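Long-range contacts in 16S rRNA (guanine(1405)-N(7))-methyltransferase (Klebsiella pneumoniae, PDB 6PI9), which probably methylates the N7 position of guanine 1405 in 16S rRNA with S-adenosyl-L-methionine as methyl donor, conferring resistance to various aminoglycosides: residues L19-V27 against D141-L149; G123-S131 against L149-W159. One frame throughout, in Å; residues are numbered along the deposited sequence.

Interaction 1: L19-V27 against D141-L149; sequences LRDVCPETV and DIHLGCVRL. With SAH (S-adenosyl-L-homocysteine), chain B.
With CG set anti to its own carbonyl carbon (chi1 -74°), Asp21 holds its carboxylate beside the first turn of helix 144-157, and Arg148, its chain extended from CG to NE, reaches back to meet it. NH1 of Arg148 forms a salt bridge with OD1 of Asp21 at 2.8 Å; the oxygen comes in at the guanidinium edge, although the two planes are turned 68° apart. Asp21 OD2 has a weak second partner in Gln65. Asp141 ends strand 137-141, the second strand of a Rossmann-like methyltransferase fold, and residues 19-27 close over the loop that leads from it into helix 144-157.

Two backbone bonds fasten them: Leu144 N donates to Asp21 O at 2.6 Å and Cys23 N to Ile142 O at 2.8 Å, making a single bridge of Val22 with His143. Beside it, in the conformer modelled here, SG of Cys23 lies against CD2 of Leu144, a contact that a second conformer makes uncertain. Ile142 has CG1 wedged between its backbone N and carbonyl carbon (chi1 49°), which directs the branch to the adenosine of S-adenosyl-L-homocysteine, while CG2 touches Thr26 OG1 at 3.5 Å, the two side chains crossing at about a right angle. The hydroxyl of Thr26 is hydrogen-bonded to Asp167, another cofactor-binding residue.

Asp141 grips the ribose through both carboxylate oxygens and also closes an Asx turn, OD1 accepting from His143 N on its anti side. OD1 takes ribose O2' at a modelled length too short to be trusted, while Asp141 OD2 takes ribose O3' at 2.7 Å.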
loop_
_atom_site.group_PDB
_atom_site.type_symbol
_atom_site.label_atom_id
_atom_site.label_comp_id
_atom_site.label_asym_id
_atom_site.label_seq_id
_atom_site.Cartn_x
_atom_site.Cartn_y
_atom_site.Cartn_z
ATOM N N LEU A 19 9.777 -13.135 -2.188
ATOM C CA LEU A 19 9.064 -13.818 -1.127
ATOM C C LEU A 19 10.003 -14.595 -0.235
ATOM O O LEU A 19 9.529 -15.335 0.624
ATOM C CB LEU A 19 7.977 -14.721 -1.722
ATOM C CG LEU A 19 6.933 -13.886 -2.481
ATOM C CD1 LEU A 19 5.924 -14.804 -3.169
ATOM C CD2 LEU A 19 6.216 -12.929 -1.537
ATOM N N ARG A 20 11.321 -14.428 -0.402
ATOM C CA ARG A 20 12.262 -15.338 0.244
ATOM C C ARG A 20 12.183 -15.276 1.764
ATOM O O ARG A 20 12.617 -16.222 2.423
ATOM C CB ARG A 20 13.702 -15.035 -0.203
ATOM C CG ARG A 20 14.165 -13.657 0.232
ATOM C CD ARG A 20 15.474 -13.257 -0.380
ATOM N NE ARG A 20 16.576 -13.734 0.428
ATOM C CZ ARG A 20 17.836 -13.343 0.276
ATOM N NH1 ARG A 20 18.144 -12.448 -0.671
ATOM N NH2 ARG A 20 18.790 -13.841 1.072
ATOM N N ASP A 21 11.645 -14.190 2.326
ATOM C CA ASP A 21 11.577 -13.978 3.765
ATOM C C ASP A 21 10.143 -14.064 4.317
ATOM O O ASP A 21 9.937 -13.807 5.506
ATOM C CB ASP A 21 12.222 -12.618 4.111
ATOM C CG ASP A 21 13.778 -12.652 3.999
ATOM O OD1 ASP A 21 14.392 -13.667 4.395
ATOM O OD2 ASP A 21 14.394 -11.665 3.515
ATOM N N VAL A 22 9.162 -14.449 3.501
ATOM C CA VAL A 22 7.821 -14.752 4.001
ATOM C C VAL A 22 7.745 -16.201 4.468
ATOM O O VAL A 22 8.323 -17.098 3.844
ATOM C CB VAL A 22 6.766 -14.482 2.914
ATOM C CG1 VAL A 22 5.370 -14.824 3.459
ATOM C CG2 VAL A 22 6.832 -13.000 2.459
ATOM N N CYS A 23 7.054 -16.431 5.586
ATOM C CA CYS A 23 6.789 -17.774 6.084
ATOM C C CYS A 23 6.291 -18.681 4.959
ATOM O O CYS A 23 5.255 -18.391 4.357
ATOM C CB CYS A 23 5.741 -17.707 7.186
ATOM S SG CYS A 23 6.461 -17.290 8.737
ATOM N N PRO A 24 7.000 -19.789 4.640
ATOM C CA PRO A 24 6.539 -20.628 3.504
ATOM C C PRO A 24 5.131 -21.168 3.670
ATOM O O PRO A 24 4.394 -21.294 2.675
ATOM C CB PRO A 24 7.544 -21.799 3.462
ATOM C CG PRO A 24 8.798 -21.301 4.157
ATOM C CD PRO A 24 8.302 -20.205 5.176
ATOM N N GLU A 25 4.755 -21.572 4.895
ATOM C CA GLU A 25 3.393 -22.052 5.110
ATOM C C GLU A 25 2.360 -20.987 4.767
ATOM O O GLU A 25 1.269 -21.323 4.300
ATOM C CB GLU A 25 3.192 -22.538 6.564
ATOM C CG GLU A 25 1.959 -23.460 6.719
ATOM C CD GLU A 25 1.821 -24.557 5.600
ATOM O OE1 GLU A 25 2.788 -25.369 5.378
ATOM O OE2 GLU A 25 0.723 -24.569 4.918
ATOM N N THR A 26 2.677 -19.707 4.969
ATOM C CA THR A 26 1.756 -18.641 4.576
ATOM C C THR A 26 1.639 -18.514 3.060
ATOM O O THR A 26 0.522 -18.391 2.512
ATOM C CB THR A 26 2.238 -17.335 5.206
ATOM O OG1 THR A 26 2.179 -17.537 6.633
ATOM C CG2 THR A 26 1.368 -16.151 4.787
ATOM N N VAL A 27 2.775 -18.559 2.368
ATOM C CA VAL A 27 2.748 -18.539 0.903
ATOM C C VAL A 27 1.855 -19.666 0.403
ATOM O O VAL A 27 0.977 -19.471 -0.433
ATOM C CB VAL A 27 4.183 -18.706 0.335
ATOM C CG1 VAL A 27 4.134 -18.756 -1.234
ATOM C CG2 VAL A 27 5.078 -17.546 0.814
ATOM N N ASP A 141 5.329 -12.223 13.478
ATOM C CA ASP A 141 4.977 -11.760 12.136
ATOM C C ASP A 141 5.203 -12.926 11.170
ATOM O O ASP A 141 5.860 -13.918 11.499
ATOM C CB ASP A 141 5.832 -10.540 11.779
ATOM C CG ASP A 141 5.178 -9.640 10.714
ATOM O OD1 ASP A 141 4.860 -10.134 9.638
ATOM O OD2 ASP A 141 4.940 -8.452 11.017
ATOM N N ILE A 142 4.657 -12.791 9.957
ATOM C CA ILE A 142 4.943 -13.775 8.910
ATOM C C ILE A 142 6.189 -13.419 8.128
ATOM O O ILE A 142 6.672 -14.230 7.314
ATOM C CB ILE A 142 3.792 -13.853 7.908
ATOM C CG1 ILE A 142 3.394 -12.468 7.454
ATOM C CG2 ILE A 142 2.660 -14.650 8.470
ATOM C CD1 ILE A 142 2.432 -12.629 6.204
ATOM N N HIS A 143 6.669 -12.189 8.288
ATOM C CA HIS A 143 7.856 -11.662 7.629
ATOM C C HIS A 143 9.075 -12.033 8.452
ATOM O O HIS A 143 9.388 -11.394 9.457
ATOM C CB HIS A 143 7.738 -10.144 7.473
ATOM C CG HIS A 143 8.651 -9.614 6.418
ATOM N ND1 HIS A 143 9.983 -9.964 6.356
ATOM C CD2 HIS A 143 8.423 -8.803 5.361
ATOM C CE1 HIS A 143 10.544 -9.393 5.301
ATOM N NE2 HIS A 143 9.621 -8.670 4.687
ATOM N N LEU A 144 9.754 -13.103 8.044
ATOM C CA LEU A 144 10.931 -13.554 8.768
ATOM C C LEU A 144 12.096 -12.584 8.651
ATOM O O LEU A 144 13.038 -12.660 9.445
ATOM C CB LEU A 144 11.350 -14.928 8.234
ATOM C CG LEU A 144 10.206 -15.935 8.148
ATOM C CD1 LEU A 144 10.760 -17.241 7.667
ATOM C CD2 LEU A 144 9.597 -16.117 9.525
ATOM N N GLY A 145 12.069 -11.665 7.691
ATOM C CA GLY A 145 13.095 -10.632 7.693
ATOM C C GLY A 145 12.921 -9.694 8.874
ATOM O O GLY A 145 13.884 -9.361 9.572
ATOM N N CYS A 146 11.682 -9.258 9.117
ATOM C CA CYS A 146 11.377 -8.478 10.314
ATOM C C CYS A 146 11.789 -9.228 11.579
ATOM O O CYS A 146 12.478 -8.682 12.456
ATOM C CB CYS A 146 9.901 -8.167 10.336
ATOM S SG CYS A 146 9.531 -6.884 9.107
ATOM N N VAL A 147 11.353 -10.481 11.687
ATOM C CA VAL A 147 11.667 -11.284 12.862
ATOM C C VAL A 147 13.166 -11.303 13.083
ATOM O O VAL A 147 13.654 -11.125 14.206
ATOM C CB VAL A 147 11.095 -12.706 12.692
ATOM C CG1 VAL A 147 11.643 -13.629 13.779
ATOM C CG2 VAL A 147 9.614 -12.660 12.752
ATOM N N ARG A 148 13.934 -11.533 12.018
ATOM C CA ARG A 148 15.377 -11.688 12.195
ATOM C C ARG A 148 16.016 -10.402 12.689
ATOM O O ARG A 148 16.895 -10.427 13.557
ATOM C CB ARG A 148 16.027 -12.100 10.878
ATOM C CG ARG A 148 16.002 -13.586 10.637
ATOM C CD ARG A 148 15.951 -13.912 9.156
ATOM N NE ARG A 148 15.523 -15.287 8.961
ATOM C CZ ARG A 148 14.932 -15.733 7.859
ATOM N NH1 ARG A 148 14.670 -14.880 6.860
ATOM N NH2 ARG A 148 14.590 -17.023 7.762
ATOM N N LEU A 149 15.616 -9.266 12.100
ATOM C CA LEU A 149 16.185 -7.975 12.482
ATOM C C LEU A 149 15.876 -7.645 13.931
ATOM O O LEU A 149 16.735 -7.128 14.662
ATOM C CB LEU A 149 15.638 -6.877 11.575
ATOM C CG LEU A 149 16.218 -6.831 10.161
ATOM C CD1 LEU A 149 15.555 -5.708 9.357
ATOM C CD2 LEU A 149 17.717 -6.673 10.210
HETATM N N SAH B . 2.205 -3.483 13.599
HETATM C CA SAH B . 3.352 -2.977 12.814
HETATM C CB SAH B . 3.250 -3.420 11.365
HETATM C CG SAH B . 1.923 -3.105 10.615
HETATM S SD SAH B . 2.091 -3.452 8.803
HETATM C C SAH B . 3.425 -1.439 12.880
HETATM O O SAH B . 2.361 -0.832 13.121
HETATM O OXT SAH B . 4.484 -0.818 12.659
HETATM C "C5'" SAH B . 1.152 -5.039 8.749
HETATM C "C4'" SAH B . 1.994 -6.272 9.193
HETATM O "O4'" SAH B . 1.132 -7.423 9.324
HETATM C "C3'" SAH B . 3.188 -6.702 8.293
HETATM O "O3'" SAH B . 4.411 -6.732 9.057
HETATM C "C2'" SAH B . 2.842 -8.113 7.821
HETATM O "O2'" SAH B . 4.028 -8.910 7.778
HETATM C "C1'" SAH B . 1.925 -8.569 8.965
HETATM N N9 SAH B . 0.947 -9.570 8.585
HETATM C C8 SAH B . 0.051 -9.502 7.549
HETATM N N7 SAH B . -0.765 -10.597 7.631
HETATM C C5 SAH B . -0.331 -11.369 8.678
HETATM C C6 SAH B . -0.721 -12.583 9.194
HETATM N N6 SAH B . -1.667 -13.317 8.645
HETATM N N1 SAH B . -0.097 -13.036 10.345
HETATM C C2 SAH B . 0.937 -12.361 10.901
HETATM N N3 SAH B . 1.357 -11.158 10.398
HETATM C C4 SAH B . 0.700 -10.701 9.294
#

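Interaction 2: G123-S131 against L149-W159; sequences GLNPILLGS and LVNETARARGW. With SAH (S-adenosyl-L-homocysteine), chain B.
The backbone of Gly130 packs over one face of the Trp159 indole, the closest atom contact between helix 125-131 and segment 149-159. In this CH-pi contact Gly130 CA sits over the six-membered ring, 3.7 Å from its centroid and 15° off the normal. Carbonyl carbon C of Gly130 follows over the same face, 3.4 Å from CZ2 of Trp159. With no side chain on Gly130, it is the main chain of the helix itself that meets the indole. The opposite face is covered from within its own segment by CB of Arg157.

Aliphatic contacts fill the other end. Val150 places CG1 anti to its backbone N (chi1 168°) and CG2 beside it, turning both methyls to the Pro126 ring, which it crosses at about a right angle; CG2 of Val150 is 3.8 Å from CG of Pro126. The same methyl also touches Ile127 CG1 and covers Gly123 O, a buried carbonyl that has no polar partner in the model. Next to it, CD2 of Leu124 meets CD1 of Leu149 at 3.9 Å.

Among the polar groups, Thr153 OG1 is turned back on its own helix, donating to Leu149 O at 2.8 Å, and that oxygen also accepts Thr153 N from the other face of its plane. CD1 of Ile127 packs 3.7 Å from Thr153 OG1.

The two helices run nearly parallel, 21° apart with axes 9.5 Å from each other, in the manner of successive helices of a Rossmann-like fold. Helices 63-75 and 83-87 pack against Ile127, and Val150 leans on strand 162-165 at the sheet's edge.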
loop_
_atom_site.group_PDB
_atom_site.type_symbol
_atom_site.label_atom_id
_atom_site.label_comp_id
_atom_site.label_asym_id
_atom_site.label_seq_id
_atom_site.Cartn_x
_atom_site.Cartn_y
_atom_site.Cartn_z
ATOM N N GLY A 123 6.136 -6.176 12.464
ATOM C CA GLY A 123 7.011 -5.466 11.540
ATOM C C GLY A 123 8.325 -5.146 12.208
ATOM O O GLY A 123 8.919 -5.995 12.861
ATOM N N LEU A 124 8.764 -3.885 12.117
ATOM C CA LEU A 124 9.936 -3.450 12.875
ATOM C C LEU A 124 9.579 -2.668 14.141
ATOM O O LEU A 124 10.460 -2.093 14.775
ATOM C CB LEU A 124 10.854 -2.602 12.006
ATOM C CG LEU A 124 11.437 -3.312 10.786
ATOM C CD1 LEU A 124 12.287 -2.308 9.997
ATOM C CD2 LEU A 124 12.284 -4.573 11.150
ATOM N N ASN A 125 8.307 -2.635 14.527
ATOM C CA ASN A 125 7.919 -1.800 15.659
ATOM C C ASN A 125 8.642 -2.144 16.964
ATOM O O ASN A 125 8.842 -1.224 17.777
ATOM C CB ASN A 125 6.402 -1.878 15.848
ATOM C CG ASN A 125 5.920 -0.914 16.920
ATOM O OD1 ASN A 125 6.053 0.317 16.768
ATOM N ND2 ASN A 125 5.398 -1.459 18.014
ATOM N N PRO A 126 9.027 -3.399 17.250
ATOM C CA PRO A 126 9.716 -3.663 18.539
ATOM C C PRO A 126 11.069 -3.000 18.659
ATOM O O PRO A 126 11.554 -2.778 19.787
ATOM C CB PRO A 126 9.804 -5.196 18.578
ATOM C CG PRO A 126 9.029 -5.679 17.257
ATOM C CD PRO A 126 8.305 -4.599 16.738
ATOM N N ILE A 127 11.695 -2.647 17.538
ATOM C CA ILE A 127 12.922 -1.859 17.616
ATOM C C ILE A 127 12.608 -0.412 18.013
ATOM O O ILE A 127 13.315 0.188 18.827
ATOM C CB ILE A 127 13.669 -1.943 16.281
ATOM C CG1 ILE A 127 14.073 -3.395 16.012
ATOM C CG2 ILE A 127 14.892 -1.013 16.293
ATOM C CD1 ILE A 127 14.677 -3.611 14.648
ATOM N N LEU A 128 11.537 0.160 17.459
ATOM C CA LEU A 128 11.083 1.489 17.870
ATOM C C LEU A 128 10.739 1.518 19.354
ATOM O O LEU A 128 11.257 2.358 20.103
ATOM C CB LEU A 128 9.879 1.912 17.024
ATOM C CG LEU A 128 9.261 3.287 17.307
ATOM C CD1 LEU A 128 10.370 4.364 17.318
ATOM C CD2 LEU A 128 8.234 3.587 16.239
ATOM N N LEU A 129 9.861 0.606 19.791
ATOM C CA LEU A 129 9.576 0.420 21.218
ATOM C C LEU A 129 10.829 0.295 22.060
ATOM O O LEU A 129 10.980 0.961 23.091
ATOM C CB LEU A 129 8.739 -0.838 21.417
ATOM C CG LEU A 129 7.343 -0.791 20.855
ATOM C CD1 LEU A 129 6.674 -2.155 21.148
ATOM C CD2 LEU A 129 6.642 0.360 21.509
ATOM N N GLY A 130 11.704 -0.627 21.699
ATOM C CA GLY A 130 12.855 -0.871 22.539
ATOM C C GLY A 130 13.711 0.359 22.733
ATOM O O GLY A 130 14.279 0.571 23.816
ATOM N N SER A 131 13.816 1.195 21.700
ATOM C CA SER A 131 14.602 2.412 21.847
ATOM C C SER A 131 14.003 3.346 22.891
ATOM O O SER A 131 14.732 4.149 23.482
ATOM C CB SER A 131 14.694 3.132 20.506
ATOM O OG SER A 131 13.419 3.587 20.108
ATOM N N LEU A 149 15.616 -9.266 12.100
ATOM C CA LEU A 149 16.185 -7.975 12.482
ATOM C C LEU A 149 15.876 -7.645 13.931
ATOM O O LEU A 149 16.735 -7.128 14.662
ATOM C CB LEU A 149 15.638 -6.877 11.575
ATOM C CG LEU A 149 16.218 -6.831 10.161
ATOM C CD1 LEU A 149 15.555 -5.708 9.357
ATOM C CD2 LEU A 149 17.717 -6.673 10.210
ATOM N N VAL A 150 14.651 -7.936 14.356
ATOM C CA VAL A 150 14.261 -7.678 15.733
ATOM C C VAL A 150 15.128 -8.469 16.700
ATOM O O VAL A 150 15.666 -7.916 17.654
ATOM C CB VAL A 150 12.778 -7.991 15.918
ATOM C CG1 VAL A 150 12.452 -8.013 17.395
ATOM C CG2 VAL A 150 11.981 -6.917 15.176
ATOM N N ASN A 151 15.271 -9.778 16.470
ATOM C CA ASN A 151 16.058 -10.610 17.383
ATOM C C ASN A 151 17.519 -10.177 17.421
ATOM O O ASN A 151 18.144 -10.148 18.494
ATOM C CB ASN A 151 15.957 -12.087 16.971
ATOM C CG ASN A 151 14.645 -12.699 17.373
ATOM O OD1 ASN A 151 14.150 -12.384 18.444
ATOM N ND2 ASN A 151 14.064 -13.564 16.522
ATOM N N GLU A 152 18.098 -9.880 16.260
ATOM C CA GLU A 152 19.495 -9.452 16.214
ATOM C C GLU A 152 19.698 -8.138 16.958
ATOM O O GLU A 152 20.647 -7.986 17.737
ATOM C CB GLU A 152 19.934 -9.305 14.761
ATOM C CG GLU A 152 20.004 -10.623 14.026
ATOM C CD GLU A 152 20.589 -10.480 12.634
ATOM O OE1 GLU A 152 21.567 -9.694 12.481
ATOM O OE2 GLU A 152 20.078 -11.158 11.706
ATOM N N THR A 153 18.824 -7.164 16.711
ATOM C CA THR A 153 18.980 -5.870 17.363
ATOM C C THR A 153 18.814 -6.011 18.868
ATOM O O THR A 153 19.582 -5.440 19.649
ATOM C CB THR A 153 17.959 -4.881 16.788
ATOM O OG1 THR A 153 18.151 -4.792 15.369
ATOM C CG2 THR A 153 18.085 -3.487 17.446
ATOM N N ALA A 154 17.809 -6.783 19.292
ATOM C CA ALA A 154 17.537 -6.947 20.718
ATOM C C ALA A 154 18.705 -7.602 21.447
ATOM O O ALA A 154 19.109 -7.136 22.516
ATOM C CB ALA A 154 16.256 -7.753 20.915
ATOM N N ARG A 155 19.255 -8.701 20.903
ATOM C CA ARG A 155 20.385 -9.340 21.569
ATOM C C ARG A 155 21.598 -8.416 21.640
ATOM O O ARG A 155 22.331 -8.438 22.638
ATOM C CB ARG A 155 20.749 -10.653 20.868
ATOM C CG ARG A 155 19.687 -11.746 20.948
ATOM C CD ARG A 155 20.302 -13.060 20.483
ATOM N NE ARG A 155 19.311 -13.990 19.942
ATOM C CZ ARG A 155 18.898 -13.981 18.672
ATOM N NH1 ARG A 155 19.319 -13.047 17.827
ATOM N NH2 ARG A 155 18.017 -14.864 18.260
ATOM N N ALA A 156 21.819 -7.593 20.607
ATOM C CA ALA A 156 22.937 -6.650 20.620
ATOM C C ALA A 156 22.738 -5.512 21.614
ATOM O O ALA A 156 23.726 -4.942 22.090
ATOM C CB ALA A 156 23.154 -6.061 19.224
ATOM N N ARG A 157 21.495 -5.149 21.920
ATOM C CA ARG A 157 21.223 -4.049 22.834
ATOM C C ARG A 157 20.982 -4.532 24.259
ATOM O O ARG A 157 20.831 -3.699 25.163
ATOM C CB ARG A 157 20.013 -3.233 22.348
ATOM C CG ARG A 157 20.189 -2.537 20.998
ATOM C CD ARG A 157 21.147 -1.387 21.078
ATOM N NE ARG A 157 20.653 -0.304 21.926
ATOM C CZ ARG A 157 21.440 0.670 22.379
ATOM N NH1 ARG A 157 22.737 0.662 22.070
ATOM N NH2 ARG A 157 20.951 1.625 23.161
ATOM N N GLY A 158 20.942 -5.850 24.479
ATOM C CA GLY A 158 20.664 -6.390 25.799
ATOM C C GLY A 158 19.211 -6.365 26.212
ATOM O O GLY A 158 18.919 -6.420 27.411
ATOM N N TRP A 159 18.286 -6.278 25.251
ATOM C CA TRP A 159 16.853 -6.291 25.532
ATOM C C TRP A 159 16.356 -7.717 25.765
ATOM O O TRP A 159 16.933 -8.695 25.273
ATOM C CB TRP A 159 16.066 -5.669 24.376
ATOM C CG TRP A 159 16.467 -4.254 24.051
ATOM C CD1 TRP A 159 17.197 -3.390 24.853
ATOM C CD2 TRP A 159 16.164 -3.530 22.854
ATOM N NE1 TRP A 159 17.350 -2.182 24.217
ATOM C CE2 TRP A 159 16.729 -2.237 22.994
ATOM C CE3 TRP A 159 15.475 -3.844 21.678
ATOM C CZ2 TRP A 159 16.612 -1.256 21.996
ATOM C CZ3 TRP A 159 15.350 -2.868 20.696
ATOM C CH2 TRP A 159 15.924 -1.591 20.858
HETATM N N SAH B . 2.205 -3.483 13.599
HETATM C CA SAH B . 3.352 -2.977 12.814
HETATM C CB SAH B . 3.250 -3.420 11.365
HETATM C CG SAH B . 1.923 -3.105 10.615
HETATM S SD SAH B . 2.091 -3.452 8.803
HETATM C C SAH B . 3.425 -1.439 12.880
HETATM O O SAH B . 2.361 -0.832 13.121
HETATM O OXT SAH B . 4.484 -0.818 12.659
HETATM C "C5'" SAH B . 1.152 -5.039 8.749
HETATM C "C4'" SAH B . 1.994 -6.272 9.193
HETATM O "O4'" SAH B . 1.132 -7.423 9.324
HETATM C "C3'" SAH B . 3.188 -6.702 8.293
HETATM O "O3'" SAH B . 4.411 -6.732 9.057
HETATM C "C2'" SAH B . 2.842 -8.113 7.821
HETATM O "O2'" SAH B . 4.028 -8.910 7.778
HETATM C "C1'" SAH B . 1.925 -8.569 8.965
HETATM N N9 SAH B . 0.947 -9.570 8.585
HETATM C C8 SAH B . 0.051 -9.502 7.549
HETATM N N7 SAH B . -0.765 -10.597 7.631
HETATM C C5 SAH B . -0.331 -11.369 8.678
HETATM C C6 SAH B . -0.721 -12.583 9.194
HETATM N N6 SAH B . -1.667 -13.317 8.645
HETATM N N1 SAH B . -0.097 -13.036 10.345
HETATM C C2 SAH B . 0.937 -12.361 10.901
HETATM N N3 SAH B . 1.357 -11.158 10.398
HETATM C C4 SAH B . 0.700 -10.701 9.294
#

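Interactions 1 and 2 lie about 17 Å apart between centres and use successive parts of helix 144-157: its N-terminal turns in interaction 1, the rest in interaction 2, with Leu149 common to both. Along the chain the segments alternate, 19-27, 123-131, 141-149, 149-159. Helix 125-131 follows strand 117-120 and helix 144-157 follows strand 137-141, neighbouring parallel strands of the mixed seven-stranded sheet. The contacts touch where Gly123 N lies 2.9 Å from Asp141 OD2, probably hydrogen-bonded. Both border S-adenosyl-L-homocysteine, so the N-terminal segment and the two helices are tied together around one cofactor pocket.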